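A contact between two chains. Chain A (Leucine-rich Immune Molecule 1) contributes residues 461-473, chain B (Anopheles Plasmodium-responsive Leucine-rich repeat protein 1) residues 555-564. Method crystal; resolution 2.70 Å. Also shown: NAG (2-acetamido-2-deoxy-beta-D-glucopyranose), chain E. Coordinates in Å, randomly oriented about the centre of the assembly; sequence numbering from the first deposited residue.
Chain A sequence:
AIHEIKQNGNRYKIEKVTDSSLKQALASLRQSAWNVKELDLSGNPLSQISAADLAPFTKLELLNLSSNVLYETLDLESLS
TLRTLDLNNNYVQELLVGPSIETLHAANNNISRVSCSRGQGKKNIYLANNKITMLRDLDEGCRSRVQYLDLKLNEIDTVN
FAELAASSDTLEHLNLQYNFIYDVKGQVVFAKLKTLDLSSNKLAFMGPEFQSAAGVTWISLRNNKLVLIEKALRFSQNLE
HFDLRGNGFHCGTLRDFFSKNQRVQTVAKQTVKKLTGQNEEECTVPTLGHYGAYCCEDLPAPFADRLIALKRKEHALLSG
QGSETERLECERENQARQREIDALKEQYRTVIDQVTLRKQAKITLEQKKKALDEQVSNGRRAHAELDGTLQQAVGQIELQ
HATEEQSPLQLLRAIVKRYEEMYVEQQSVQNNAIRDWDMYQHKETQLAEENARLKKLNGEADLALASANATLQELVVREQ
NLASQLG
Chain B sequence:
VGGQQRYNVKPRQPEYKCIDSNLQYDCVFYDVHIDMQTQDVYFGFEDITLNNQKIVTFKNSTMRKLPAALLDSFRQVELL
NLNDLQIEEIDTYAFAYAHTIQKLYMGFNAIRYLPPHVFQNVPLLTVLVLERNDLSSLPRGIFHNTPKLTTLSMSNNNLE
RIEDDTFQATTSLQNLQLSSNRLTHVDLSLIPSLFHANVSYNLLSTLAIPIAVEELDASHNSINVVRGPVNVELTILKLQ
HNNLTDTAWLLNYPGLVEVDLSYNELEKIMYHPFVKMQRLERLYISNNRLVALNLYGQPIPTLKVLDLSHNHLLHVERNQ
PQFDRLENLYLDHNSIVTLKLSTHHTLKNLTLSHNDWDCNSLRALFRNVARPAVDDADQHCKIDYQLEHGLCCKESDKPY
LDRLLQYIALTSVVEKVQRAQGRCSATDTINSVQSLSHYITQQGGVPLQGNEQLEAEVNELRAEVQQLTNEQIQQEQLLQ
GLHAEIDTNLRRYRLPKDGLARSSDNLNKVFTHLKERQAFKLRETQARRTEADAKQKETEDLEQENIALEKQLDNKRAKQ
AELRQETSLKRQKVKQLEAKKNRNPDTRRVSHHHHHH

Chain A (461-473) ADLALASANATLQ
Chain B, residues 555-564: NKRAKQAELR

Two helical segments, 461-473 of chain A and 555-564 of chain B, each part of a longer helix, run side by side in nearly the same direction, 14° apart, with axes approaching to 10.1 Å. Backbone angles stay helical throughout, averaging near -65/-40, with psi ranging from -21° at A468(A) to -60° at S467(A). Register is set by CA-CA distances of 6.5 Å for A461(A)-K556(B), 6.2 Å for L465(A)-Q560(B) and 7.1 Å for A468(A)-L563(B). The pairing buries 494 Å², summed over both sides, and two leucines shape it as reciprocal knobs.

L465(A) (chi1 m, chi2 t) leaves its backbone sideways, but its end swings into the hollow formed by K556(B), K559(B), Q560(B) and L563(B). Its CD2 lies 3.4 Å from CG of Q560(B) and 4.0 Å from CB of K559(B), while its CD1 is 4.1 Å from CG of K556(B).

L563(B) (t, p) points toward chain A and fills the hollow among L465(A), A468(A), N469(A) and L472(A). Its CD2 rests 3.7 Å from CB of A468(A) and 4.0 Å from CD2 of L465(A), so the two knobs touch; its CD1 is 4.2 Å from CD2 of L472(A) (t, p).

At the N-terminal end A461(A) points its CB toward chain B and packs against the aliphatic part of K556(B), CB of A461(A) to CD of K556(B) 3.8 Å. The lysine, extended after chi1 (m, t, t, t), carries NZ to 2.9 Å from OD1 of D462(A), a salt bridge whose hydrogen bond is weak. D462(A) starts away from chain B, and chi1 of -92° brings its carboxylate back. Q560(B) (m, t, chi3 15°) places NE2 3.6 Å from CB of A464(A), a packing contact.

N469(A) (t, chi2 41°) is one wall of the hollow that L563(B) fills, yet its ND2 is bonded to C1 of NAG at 1.5 Å.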

# COMPACT_ATOMS: atom_id res chain seq x y z
N ALA A 461 -47.84 -8.48 44.00
CA ALA A 461 -48.09 -8.46 45.43
C ALA A 461 -48.87 -7.18 45.70
O ALA A 461 -49.70 -7.16 46.60
CB ALA A 461 -46.83 -8.49 46.26
N ASP A 462 -48.61 -6.14 44.91
CA ASP A 462 -49.19 -4.82 45.17
C ASP A 462 -50.68 -4.97 44.97
O ASP A 462 -51.51 -4.44 45.75
CB ASP A 462 -48.64 -3.77 44.20
CG ASP A 462 -47.41 -3.03 44.75
OD1 ASP A 462 -47.03 -3.26 45.92
OD2 ASP A 462 -46.84 -2.21 43.99
N LEU A 463 -51.01 -5.73 43.93
CA LEU A 463 -52.38 -6.07 43.67
C LEU A 463 -52.92 -6.96 44.77
O LEU A 463 -53.95 -6.65 45.32
CB LEU A 463 -52.53 -6.81 42.34
CG LEU A 463 -52.61 -5.96 41.08
CD1 LEU A 463 -53.16 -6.82 39.96
CD2 LEU A 463 -53.45 -4.70 41.31
N ALA A 464 -52.25 -8.07 45.08
CA ALA A 464 -52.83 -8.97 46.06
C ALA A 464 -53.05 -8.28 47.44
O ALA A 464 -54.06 -8.54 48.06
CB ALA A 464 -52.04 -10.26 46.19
N LEU A 465 -52.15 -7.41 47.90
CA LEU A 465 -52.41 -6.64 49.13
C LEU A 465 -53.71 -5.83 49.01
O LEU A 465 -54.48 -5.75 49.96
CB LEU A 465 -51.28 -5.66 49.47
CG LEU A 465 -50.03 -6.23 50.10
CD1 LEU A 465 -48.97 -5.16 50.20
CD2 LEU A 465 -50.33 -6.81 51.44
N ALA A 466 -53.90 -5.20 47.87
CA ALA A 466 -55.10 -4.45 47.61
C ALA A 466 -56.37 -5.33 47.65
O ALA A 466 -57.38 -4.93 48.19
CB ALA A 466 -54.98 -3.76 46.29
N SER A 467 -56.34 -6.52 47.08
CA SER A 467 -57.46 -7.43 47.24
C SER A 467 -57.73 -7.70 48.70
O SER A 467 -58.81 -7.45 49.18
CB SER A 467 -57.17 -8.77 46.57
OG SER A 467 -57.69 -8.78 45.26
N ALA A 468 -56.75 -8.24 49.40
CA ALA A 468 -56.92 -8.72 50.75
C ALA A 468 -57.32 -7.55 51.63
O ALA A 468 -57.89 -7.74 52.68
CB ALA A 468 -55.67 -9.36 51.24
N ASN A 469 -57.01 -6.34 51.19
CA ASN A 469 -57.40 -5.16 51.93
C ASN A 469 -58.90 -4.90 51.77
O ASN A 469 -59.62 -4.72 52.75
CB ASN A 469 -56.62 -3.95 51.44
CG ASN A 469 -56.70 -2.77 52.40
OD1 ASN A 469 -56.64 -2.95 53.63
ND2 ASN A 469 -56.88 -1.55 51.83
N ALA A 470 -59.34 -4.84 50.53
CA ALA A 470 -60.74 -4.71 50.20
C ALA A 470 -61.60 -5.77 50.89
O ALA A 470 -62.77 -5.54 51.22
CB ALA A 470 -60.92 -4.82 48.68
N THR A 471 -61.03 -6.94 51.10
CA THR A 471 -61.77 -8.00 51.70
C THR A 471 -61.80 -7.72 53.21
O THR A 471 -62.84 -7.85 53.82
CB THR A 471 -61.19 -9.37 51.25
OG1 THR A 471 -61.51 -9.54 49.87
CG2 THR A 471 -61.74 -10.58 52.07
N LEU A 472 -60.68 -7.28 53.78
CA LEU A 472 -60.69 -6.89 55.17
C LEU A 472 -61.71 -5.76 55.38
O LEU A 472 -62.34 -5.72 56.41
CB LEU A 472 -59.31 -6.42 55.66
CG LEU A 472 -59.43 -5.81 57.07
CD1 LEU A 472 -60.01 -6.84 58.01
CD2 LEU A 472 -58.15 -5.31 57.59
N GLN A 473 -61.88 -4.87 54.40
CA GLN A 473 -62.83 -3.76 54.50
C GLN A 473 -64.31 -4.13 54.40
O GLN A 473 -65.15 -3.58 55.11
CB GLN A 473 -62.53 -2.73 53.42
CG GLN A 473 -61.29 -1.93 53.78
CD GLN A 473 -61.32 -1.51 55.25
OE1 GLN A 473 -62.17 -0.68 55.67
NE2 GLN A 473 -60.43 -2.11 56.05
N ASN B 555 -40.85 -7.60 52.14
CA ASN B 555 -41.69 -6.80 52.99
C ASN B 555 -43.15 -7.09 52.64
O ASN B 555 -43.95 -7.25 53.52
CB ASN B 555 -41.42 -5.29 52.87
CG ASN B 555 -40.00 -4.88 53.33
OD1 ASN B 555 -39.27 -5.67 53.93
ND2 ASN B 555 -39.62 -3.62 53.02
N LYS B 556 -43.49 -7.16 51.36
CA LYS B 556 -44.88 -7.30 50.98
C LYS B 556 -45.44 -8.64 51.42
O LYS B 556 -46.59 -8.74 51.74
CB LYS B 556 -45.08 -7.10 49.50
CG LYS B 556 -45.07 -5.64 49.12
CD LYS B 556 -45.00 -5.40 47.59
CE LYS B 556 -44.46 -3.97 47.28
NZ LYS B 556 -44.18 -3.74 45.83
N ARG B 557 -44.64 -9.68 51.46
CA ARG B 557 -45.12 -10.94 52.00
C ARG B 557 -45.41 -10.84 53.51
O ARG B 557 -46.46 -11.29 53.98
CB ARG B 557 -44.13 -12.06 51.72
CG ARG B 557 -44.22 -12.61 50.32
CD ARG B 557 -43.47 -13.96 50.21
NE ARG B 557 -42.03 -13.84 50.46
CZ ARG B 557 -41.08 -13.75 49.51
NH1 ARG B 557 -41.39 -13.78 48.19
NH2 ARG B 557 -39.80 -13.64 49.87
N ALA B 558 -44.50 -10.27 54.27
CA ALA B 558 -44.79 -9.98 55.65
C ALA B 558 -46.11 -9.17 55.82
O ALA B 558 -46.86 -9.40 56.76
CB ALA B 558 -43.62 -9.25 56.30
N LYS B 559 -46.38 -8.21 54.96
CA LYS B 559 -47.58 -7.42 55.09
C LYS B 559 -48.78 -8.28 54.75
O LYS B 559 -49.85 -8.16 55.34
CB LYS B 559 -47.55 -6.17 54.21
CG LYS B 559 -47.00 -5.00 54.97
CD LYS B 559 -46.65 -3.80 54.07
CE LYS B 559 -45.82 -2.75 54.86
NZ LYS B 559 -45.58 -1.48 54.11
N GLN B 560 -48.60 -9.20 53.82
CA GLN B 560 -49.69 -10.08 53.48
C GLN B 560 -50.00 -11.02 54.64
O GLN B 560 -51.14 -11.39 54.84
CB GLN B 560 -49.38 -10.86 52.22
CG GLN B 560 -49.76 -10.16 50.97
CD GLN B 560 -49.34 -10.96 49.74
OE1 GLN B 560 -48.99 -12.15 49.84
NE2 GLN B 560 -49.34 -10.29 48.58
N ALA B 561 -49.01 -11.43 55.40
CA ALA B 561 -49.31 -12.37 56.45
C ALA B 561 -50.08 -11.64 57.51
O ALA B 561 -51.04 -12.15 58.04
CB ALA B 561 -48.06 -12.98 57.03
N GLU B 562 -49.62 -10.44 57.85
CA GLU B 562 -50.26 -9.65 58.88
C GLU B 562 -51.75 -9.44 58.57
O GLU B 562 -52.59 -9.60 59.44
CB GLU B 562 -49.55 -8.30 59.01
CG GLU B 562 -48.16 -8.39 59.59
CD GLU B 562 -47.48 -7.04 59.77
OE1 GLU B 562 -47.85 -6.04 59.06
OE2 GLU B 562 -46.58 -7.01 60.65
N LEU B 563 -52.05 -9.11 57.31
CA LEU B 563 -53.37 -8.72 56.87
C LEU B 563 -54.28 -9.94 56.92
O LEU B 563 -55.47 -9.88 57.25
CB LEU B 563 -53.23 -8.24 55.46
CG LEU B 563 -54.30 -7.43 54.80
CD1 LEU B 563 -54.55 -6.26 55.64
CD2 LEU B 563 -53.81 -6.98 53.46
N ARG B 564 -53.70 -11.08 56.61
CA ARG B 564 -54.42 -12.34 56.64
C ARG B 564 -54.76 -12.74 58.10
O ARG B 564 -55.77 -13.39 58.37
CB ARG B 564 -53.56 -13.41 55.92
CG ARG B 564 -53.77 -14.83 56.38
CD ARG B 564 -52.95 -15.80 55.58
NE ARG B 564 -51.60 -15.93 56.11
CZ ARG B 564 -50.49 -15.74 55.41
NH1 ARG B 564 -50.53 -15.41 54.12
NH2 ARG B 564 -49.32 -15.89 56.03
C1 NAG E . -57.32 -0.51 52.75
C2 NAG E . -56.22 0.51 53.11
C3 NAG E . -56.78 1.66 53.96
C4 NAG E . -57.92 2.35 53.19
C5 NAG E . -58.99 1.32 52.74
C6 NAG E . -60.11 1.86 51.79
C7 NAG E . -53.91 -0.12 52.84
C8 NAG E . -52.63 0.53 53.32
N2 NAG E . -54.99 -0.09 53.65
O3 NAG E . -55.76 2.57 54.37
O4 NAG E . -58.51 3.32 54.05
O5 NAG E . -58.48 0.10 52.20
O6 NAG E . -59.67 2.42 50.56
O7 NAG E . -53.91 -0.63 51.72